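Local coordinates for protein alpha-1,3-glucanase (Paenibacillus glycanilyticus, PDB 6K0P) that probably hydrolyses alpha-1,3-glucan through a family 87 glycoside hydrolase catalytic domain that binds nigerose, at residues 199-202 against 203-207. The protein carries 1 engineered substitution. Residues are numbered along the deposited sequence; the frame is centred on the assembly and turned at random.
Sequences ALTE and FRQDN. With SO4 (sulfate ion), chain F.
Thr201 and Arg204 meet on helix 196-204, the one helix of the chain, which links strand 187-189 to strand 211-214 at the start of the right-handed parallel beta-helix. Three successive i to i+4 backbone bonds, from Phe203, Arg204 and Gln205 to the carbonyls of Ala199, Leu200 and Thr201, continue the helical bonding as far as Gln205 N. The Arg204 side chain folds back over this turn: a bend about CG-CD (chi3 -41°) lays the guanidinium above Thr201, whose CA sits beneath one face, 3.7 Å from Arg204 CZ. From there NH2 makes a weak, bent bond to Thr201 OG1 (3.1 Å, 134°), a hydroxyl also bonded to Asp197 O one turn earlier, and a water joins OG1 to Arg204 NH1. Along its edge the same guanidinium grips a sulfate, probably from the crystallisation liquor, with NE on O2 and NH2 on O4. With an alanine here, Thr201 CA would probably lose its cover and the Thr201 hydroxyl its guanidinium partner, and the sulfate would be left with the Gln205 bond alone among those described. Away from the sulfate, the buried Phe203 ring has its edge turned to Leu200 O, with Phe203 CD2 lying 3.7 Å from Leu200 O, while Arg230 makes a cation-pi contact with the ring and bonds to the carbonyls of Phe203 and Arg204. Gln205 runs alongside Thr201, its NE2 3.5 Å from Thr201 CG2, and donates a third bond to the sulfate, from NE2 to O4 at 3.0 Å.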
# COMPACT_ATOMS: atom_id res chain seq x y z
N ALA A 199 9.10 2.42 31.48
CA ALA A 199 8.44 3.72 31.44
C ALA A 199 6.93 3.57 31.54
O ALA A 199 6.27 4.36 32.23
CB ALA A 199 8.83 4.46 30.16
N LEU A 200 6.37 2.56 30.87
CA LEU A 200 4.93 2.34 30.93
C LEU A 200 4.47 1.91 32.32
O LEU A 200 3.39 2.32 32.77
CB LEU A 200 4.50 1.31 29.88
CG LEU A 200 4.45 1.87 28.45
CD1 LEU A 200 4.35 0.72 27.47
CD2 LEU A 200 3.28 2.82 28.26
N THR A 201 5.27 1.10 33.01
CA THR A 201 4.93 0.74 34.38
C THR A 201 4.89 1.97 35.27
O THR A 201 3.96 2.16 36.07
CB THR A 201 5.92 -0.30 34.91
OG1 THR A 201 5.79 -1.50 34.15
CG2 THR A 201 5.63 -0.61 36.38
N GLU A 202 5.90 2.84 35.15
CA GLU A 202 5.91 4.08 35.91
C GLU A 202 4.69 4.94 35.57
O GLU A 202 4.08 5.56 36.45
CB GLU A 202 7.21 4.84 35.64
CG GLU A 202 7.40 6.07 36.48
CD GLU A 202 8.72 6.77 36.20
OE1 GLU A 202 9.69 6.07 35.79
OE2 GLU A 202 8.77 8.01 36.36
N PHE A 203 4.32 4.99 34.29
CA PHE A 203 3.13 5.72 33.89
C PHE A 203 1.87 5.14 34.54
O PHE A 203 1.04 5.87 35.08
CB PHE A 203 3.00 5.76 32.36
CG PHE A 203 1.58 5.83 31.88
CD1 PHE A 203 0.91 7.05 31.80
CD2 PHE A 203 0.90 4.68 31.51
CE1 PHE A 203 -0.41 7.11 31.37
CE2 PHE A 203 -0.42 4.74 31.08
CZ PHE A 203 -1.07 5.95 31.01
N ARG A 204 1.71 3.81 34.47
CA ARG A 204 0.49 3.20 34.98
C ARG A 204 0.31 3.47 36.47
O ARG A 204 -0.80 3.73 36.94
CB ARG A 204 0.46 1.69 34.70
CG ARG A 204 0.17 1.31 33.25
CD ARG A 204 -0.14 -0.19 33.13
NE ARG A 204 0.77 -0.95 33.98
CZ ARG A 204 1.96 -1.40 33.60
NH1 ARG A 204 2.39 -1.18 32.36
NH2 ARG A 204 2.71 -2.08 34.45
N GLN A 205 1.42 3.47 37.22
CA GLN A 205 1.36 3.58 38.67
C GLN A 205 1.33 5.01 39.18
O GLN A 205 1.31 5.21 40.40
CB GLN A 205 2.54 2.82 39.29
CG GLN A 205 2.45 1.32 39.06
CD GLN A 205 3.69 0.56 39.52
OE1 GLN A 205 4.65 1.15 40.01
NE2 GLN A 205 3.67 -0.75 39.33
N ASP A 206 1.32 6.01 38.29
CA ASP A 206 1.30 7.41 38.69
C ASP A 206 0.23 8.13 37.88
O ASP A 206 0.44 8.45 36.70
CB ASP A 206 2.67 8.06 38.53
CG ASP A 206 2.72 9.47 39.07
OD1 ASP A 206 1.66 10.08 39.29
OD2 ASP A 206 3.85 9.96 39.29
N ASN A 207 -0.90 8.42 38.54
CA ASN A 207 -2.08 9.02 37.92
C ASN A 207 -1.81 10.39 37.30
O ASN A 207 -2.61 10.84 36.47
CB ASN A 207 -3.14 9.22 39.01
CG ASN A 207 -2.61 10.01 40.21
OD1 ASN A 207 -2.79 11.22 40.30
ND2 ASN A 207 -1.97 9.31 41.14
S SO4 F . 0.50 -2.25 37.73
O1 SO4 F . 0.23 -3.61 38.18
O2 SO4 F . -0.40 -1.92 36.62
O3 SO4 F . 0.23 -1.32 38.84
O4 SO4 F . 1.89 -2.13 37.32
O HOH W 1 4.92 -2.31 31.33